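Local coordinates for trafficking protein particle complex subunit 3 (Naegleria fowleri, PDB 6AQ3) that is a subunit of the TRAPP complex, probably acting in the tethering of transport vesicles, and carries covalently bound palmitic acid, at residues 149-154 / 162-167; 41-46 / 139-144. All coordinates share one frame; numbering follows the deposited sequence.

Contact 1 (149-154 / 162-167); sequences GVIRGA and VECEYK. With PLM (palmitic acid), chain N.
Ile151 overlaps the sulfur of Cys164 with both of its branches: CG2 lies 3.8 Å from SG and CD1 3.9 Å from the same SG. Cys164 holds SG anti to its backbone N (chi1 -180°), which swings the sulfur out from the strand onto the helix. The contact is apolar and buried, and Cys148, earlier on the helix, also touches Cys164. Nearer the turn, Val162 brings one methyl down on the backbone of Arg152, with CG2 of Val162 3.8 Å from CA of Arg152. Arg152 answers with its aliphatic part, CD passing 3.6 Å from Val162 O, before the chain bends at chi3 (72°). Beyond the bend the guanidinium leaves the strand for helix 49-75, where it forms a salt bridge with Glu57 and a cation-pi contact with Tyr61. A water bridges the two backbones, donating to Arg152 O and accepting from Val162 N at 2.8 Å. It thereby serves a backbone N-H of strand 160-168, while Glu163, Glu165 and Lys167 pair with strand 177-186. Away from the strand, Ala154 CB meets C6 of the bound palmitic acid at 3.5 Å and Val150 CG1 lies 3.7 Å from its C9, placing two residues of the helix against the acyl chain. Helix 146-157 is thus packed between sheet and lipid, consistent with the acyl-binding channel of the Bet3-like TRAPP fold.

Contact 2 (41-46 / 139-144); sequences QMLKDY and KRLYYS
Beside the ring of Tyr46 the ammonium group of Lys139 approaches obliquely, NZ of Lys139 lying 4.3 Å from CD1 of Tyr46, although Tyr46 was deposited in two conformers and this proximity is therefore doubtful. The flat groups of the 139-144 loop are more closely engaged with each other. Tyr142 OH sits at the edge of the Arg140 guanidinium and in its plane, taking a bond from NH2 of Arg140 at 2.9 Å that is fairly straight (161° at the hydrogen); a second bond, from NE, is weak. Over one face of the Tyr142 ring, offset toward its rim, lies Arg140 O, so the arginine meets the tyrosine with both its side chain and its backbone.

Across the two segments the apolar contact is slender. Leu43 and Leu141 reach toward each other tip to tip, with CD1 of Leu43 4.1 Å from CD2 of Leu141. Lys139 is extended through chi2 and chi3, then bends at chi4 (138°) to turn its amine onto Tyr46 O, where NZ makes a weak hydrogen bond of 3.3 Å. Tyr46 closes an inverse gamma turn centred on Asp45, just after a type I turn from Met42 to Asp45 that is held by Asp45 N to Met42 O at 2.9 Å.

Both segments lie where helices give way to loop: 41-46 at the C-terminal end of helix 25-42; the loop 139-144 just after helix 134-138, which Arg140 ends in a Schellman motif. Helix 49-75 lies against both, Met42 touching Leu56 while Asn53 bonds to Arg140 O and Tyr142 N. Gln41 and Lys44 bond to Asp45 and Tyr46, respectively, of the second subunit. The 139-144 loop leads on to helix 146-157, and its Tyr142 meets Tyr166 of strand 160-168.

From the N terminus, helix 25-42 runs into the first segment of contact 2, which is met 93 residues further on, after two long helices, the strands 106-108 and 116-121 and the short helix 134-138. Contact 2 thus closes a large loop before contact 1 opens. Contact 1 then closes a short one, between helix 146-157 and the strand that directly follows it. The two lie in series, neither nested nor crossed, with centres about 18 Å apart. They still meet: the rings of Tyr142 and Tyr166 pack nearly parallel (about 15°), joining the loop after helix 134-138 to strand 160-168, at one edge of the sheet within this chain.

Contact 1 (149-154 / 162-167)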
# COMPACT_ATOMS: atom_id res chain seq x y z
N GLY C 149 -6.72 10.85 8.03
CA GLY C 149 -5.79 11.85 7.52
C GLY C 149 -6.04 12.18 6.07
O GLY C 149 -5.96 13.35 5.67
N VAL C 150 -6.35 11.17 5.26
CA VAL C 150 -6.66 11.41 3.86
C VAL C 150 -7.83 12.38 3.73
O VAL C 150 -7.81 13.29 2.89
CB VAL C 150 -6.92 10.07 3.14
CG1 VAL C 150 -7.32 10.30 1.67
CG2 VAL C 150 -5.65 9.23 3.18
N ILE C 151 -8.85 12.19 4.57
CA ILE C 151 -10.03 13.05 4.56
C ILE C 151 -9.66 14.47 4.94
O ILE C 151 -10.05 15.44 4.27
CB ILE C 151 -11.11 12.46 5.49
CG1 ILE C 151 -11.70 11.19 4.85
CG2 ILE C 151 -12.17 13.52 5.89
CD1 ILE C 151 -12.66 10.44 5.73
N ARG C 152 -8.88 14.62 6.02
CA ARG C 152 -8.49 15.95 6.49
C ARG C 152 -7.62 16.67 5.46
O ARG C 152 -7.81 17.86 5.21
CB ARG C 152 -7.75 15.84 7.82
CG ARG C 152 -7.20 17.20 8.32
CD ARG C 152 -6.70 17.07 9.76
NE ARG C 152 -5.46 16.31 9.85
CZ ARG C 152 -4.25 16.86 9.91
NH1 ARG C 152 -4.12 18.17 9.89
NH2 ARG C 152 -3.17 16.11 10.00
N GLY C 153 -6.64 15.97 4.89
CA GLY C 153 -5.77 16.62 3.93
C GLY C 153 -6.50 16.96 2.64
O GLY C 153 -6.31 18.03 2.07
N ALA C 154 -7.37 16.06 2.19
CA ALA C 154 -8.11 16.36 0.97
C ALA C 154 -9.00 17.58 1.15
O ALA C 154 -8.99 18.50 0.32
CB ALA C 154 -8.94 15.15 0.54
N VAL C 162 -10.93 20.61 8.83
CA VAL C 162 -11.82 19.68 9.50
C VAL C 162 -11.02 18.87 10.52
O VAL C 162 -9.79 18.77 10.44
CB VAL C 162 -12.54 18.73 8.51
CG1 VAL C 162 -13.29 19.51 7.44
CG2 VAL C 162 -11.53 17.73 7.89
N GLU C 163 -11.74 18.31 11.48
CA GLU C 163 -11.22 17.28 12.37
C GLU C 163 -11.96 15.99 12.04
O GLU C 163 -13.18 15.98 11.85
CB GLU C 163 -11.42 17.68 13.84
CG GLU C 163 -10.37 18.68 14.33
CD GLU C 163 -10.67 19.21 15.73
OE1 GLU C 163 -10.16 20.29 16.08
OE2 GLU C 163 -11.45 18.58 16.47
N CYS C 164 -11.22 14.90 11.93
CA CYS C 164 -11.76 13.62 11.47
C CYS C 164 -11.13 12.49 12.27
O CYS C 164 -9.91 12.30 12.21
CB CYS C 164 -11.49 13.45 9.97
SG CYS C 164 -12.13 11.91 9.32
N GLU C 165 -11.96 11.76 13.03
CA GLU C 165 -11.46 10.71 13.91
C GLU C 165 -12.35 9.48 13.87
O GLU C 165 -13.55 9.55 13.58
CB GLU C 165 -11.35 11.19 15.37
CG GLU C 165 -12.67 11.67 15.97
CD GLU C 165 -12.93 13.16 15.72
OE1 GLU C 165 -11.98 13.88 15.33
OE2 GLU C 165 -14.08 13.63 15.94
N TYR C 166 -11.72 8.33 14.14
CA TYR C 166 -12.44 7.08 14.27
C TYR C 166 -13.21 7.05 15.59
O TYR C 166 -12.72 7.51 16.62
CB TYR C 166 -11.46 5.89 14.21
CG TYR C 166 -11.54 5.07 12.94
CD1 TYR C 166 -12.55 4.11 12.77
CD2 TYR C 166 -10.61 5.25 11.91
CE1 TYR C 166 -12.64 3.35 11.60
CE2 TYR C 166 -10.68 4.51 10.73
CZ TYR C 166 -11.69 3.56 10.59
OH TYR C 166 -11.74 2.83 9.43
N LYS C 167 -14.42 6.52 15.55
CA LYS C 167 -15.20 6.32 16.76
C LYS C 167 -15.52 4.86 17.02
O LYS C 167 -15.60 4.46 18.19
CB LYS C 167 -16.51 7.13 16.69
CG LYS C 167 -16.28 8.62 16.43
CD LYS C 167 -16.38 9.46 17.70
CE LYS C 167 -15.00 9.88 18.22
NZ LYS C 167 -15.10 10.78 19.41
C1 PLM N . -15.40 18.36 -2.28
O2 PLM N . -15.74 18.71 -1.12
C2 PLM N . -14.96 16.83 -2.63
C3 PLM N . -14.64 15.88 -1.46
C4 PLM N . -13.17 15.43 -1.39
C5 PLM N . -12.94 13.90 -1.53
C6 PLM N . -11.69 13.38 -0.78
C7 PLM N . -11.37 11.88 -0.98
C8 PLM N . -11.17 11.09 0.34
C9 PLM N . -10.61 9.67 0.12
CA PLM N . -10.95 8.65 1.25
CB PLM N . -10.33 7.24 1.06
CC PLM N . -9.03 7.01 1.88
CD PLM N . -8.11 5.93 1.28
CE PLM N . -7.14 5.26 2.29
CF PLM N . -5.93 4.58 1.61
CG PLM N . -5.20 3.55 2.49
O HOH W 1 -8.96 20.04 6.86

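Contact 2 (41-46 / 139-144)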
# COMPACT_ATOMS: atom_id res chain seq x y z
N GLN C 41 4.94 -2.88 11.43
CA GLN C 41 6.21 -2.28 11.81
C GLN C 41 6.04 -1.26 12.93
O GLN C 41 6.84 -1.21 13.87
CB GLN C 41 6.86 -1.67 10.57
CG GLN C 41 8.08 -0.80 10.87
CD GLN C 41 9.25 -1.58 11.41
OE1 GLN C 41 9.37 -2.79 11.18
NE2 GLN C 41 10.15 -0.89 12.12
N MET C 42 4.99 -0.44 12.86
CA MET C 42 4.77 0.54 13.92
C MET C 42 4.40 -0.11 15.25
O MET C 42 4.81 0.36 16.31
CB MET C 42 3.71 1.55 13.49
CG MET C 42 4.13 2.34 12.27
SD MET C 42 2.89 3.50 11.75
CE MET C 42 2.92 4.61 13.14
N LEU C 43 3.65 -1.22 15.22
CA LEU C 43 3.23 -1.86 16.47
C LEU C 43 4.40 -2.35 17.32
O LEU C 43 4.17 -2.76 18.47
CB LEU C 43 2.24 -2.99 16.20
CG LEU C 43 0.84 -2.42 16.02
CD1 LEU C 43 -0.10 -3.49 15.51
CD2 LEU C 43 0.36 -1.83 17.38
N LYS C 44 5.64 -2.29 16.83
CA LYS C 44 6.76 -2.57 17.71
C LYS C 44 6.78 -1.58 18.88
O LYS C 44 7.25 -1.92 19.98
CB LYS C 44 8.06 -2.53 16.92
CG LYS C 44 8.12 -3.57 15.79
CD LYS C 44 9.55 -3.69 15.26
CE LYS C 44 9.70 -4.73 14.18
NZ LYS C 44 11.14 -4.96 13.87
N ASP C 45 6.31 -0.35 18.65
CA ASP C 45 6.21 0.68 19.69
C ASP C 45 4.90 0.46 20.46
O ASP C 45 3.99 1.29 20.47
CB ASP C 45 6.30 2.07 19.09
N TYR C 46 4.84 -0.70 21.12
CA TYR C 46 3.56 -1.14 21.66
C TYR C 46 3.09 -0.29 22.84
O TYR C 46 1.90 -0.34 23.18
CB TYR C 46 3.61 -2.63 22.05
CG TYR C 46 4.57 -3.02 23.16
CD1 TYR C 46 4.29 -2.72 24.49
CD2 TYR C 46 5.74 -3.73 22.88
CE1 TYR C 46 5.16 -3.08 25.49
CE2 TYR C 46 6.60 -4.11 23.89
CZ TYR C 46 6.30 -3.78 25.19
OH TYR C 46 7.15 -4.13 26.21
N LYS C 139 -5.97 -0.95 24.18
CA LYS C 139 -5.35 0.34 23.93
C LYS C 139 -5.99 1.09 22.76
O LYS C 139 -5.57 2.22 22.47
CB LYS C 139 -3.85 0.16 23.70
CG LYS C 139 -3.08 -0.22 24.97
CD LYS C 139 -1.61 -0.46 24.64
CE LYS C 139 -0.88 -1.24 25.73
NZ LYS C 139 0.03 -2.28 25.14
N ARG C 140 -6.98 0.49 22.11
CA ARG C 140 -7.76 1.14 21.05
C ARG C 140 -6.86 1.68 19.93
O ARG C 140 -6.95 2.84 19.52
CB ARG C 140 -8.66 2.24 21.62
CG ARG C 140 -9.87 1.63 22.34
CD ARG C 140 -10.96 2.60 22.73
NE ARG C 140 -11.75 2.94 21.54
CZ ARG C 140 -12.77 2.22 21.09
NH1 ARG C 140 -13.13 1.10 21.72
NH2 ARG C 140 -13.43 2.60 20.01
N LEU C 141 -6.04 0.80 19.37
CA LEU C 141 -5.45 1.10 18.07
C LEU C 141 -6.56 1.30 17.05
O LEU C 141 -7.53 0.53 17.00
CB LEU C 141 -4.56 -0.06 17.62
CG LEU C 141 -4.10 -0.09 16.17
CD1 LEU C 141 -3.00 0.94 15.97
CD2 LEU C 141 -3.63 -1.51 15.79
N TYR C 142 -6.42 2.33 16.23
CA TYR C 142 -7.31 2.49 15.09
C TYR C 142 -6.52 2.09 13.85
O TYR C 142 -5.90 2.93 13.17
CB TYR C 142 -7.88 3.91 15.01
CG TYR C 142 -8.98 4.14 16.01
CD1 TYR C 142 -10.13 3.35 16.00
CD2 TYR C 142 -8.89 5.17 16.96
CE1 TYR C 142 -11.17 3.56 16.92
CE2 TYR C 142 -9.93 5.40 17.89
CZ TYR C 142 -11.06 4.58 17.86
OH TYR C 142 -12.08 4.78 18.75
N TYR C 143 -6.60 0.80 13.54
CA TYR C 143 -5.79 0.17 12.50
C TYR C 143 -5.81 0.95 11.19
O TYR C 143 -4.78 1.08 10.52
CB TYR C 143 -6.29 -1.25 12.28
CG TYR C 143 -5.42 -2.06 11.34
CD1 TYR C 143 -4.30 -2.74 11.81
CD2 TYR C 143 -5.70 -2.11 9.99
CE1 TYR C 143 -3.49 -3.49 10.95
CE2 TYR C 143 -4.92 -2.83 9.14
CZ TYR C 143 -3.81 -3.51 9.61
OH TYR C 143 -3.05 -4.21 8.72
N SER C 144 -6.98 1.49 10.80
CA SER C 144 -7.16 2.19 9.54
C SER C 144 -7.13 3.71 9.67
O SER C 144 -7.69 4.40 8.81
CB SER C 144 -8.49 1.79 8.90
OG SER C 144 -8.50 0.43 8.59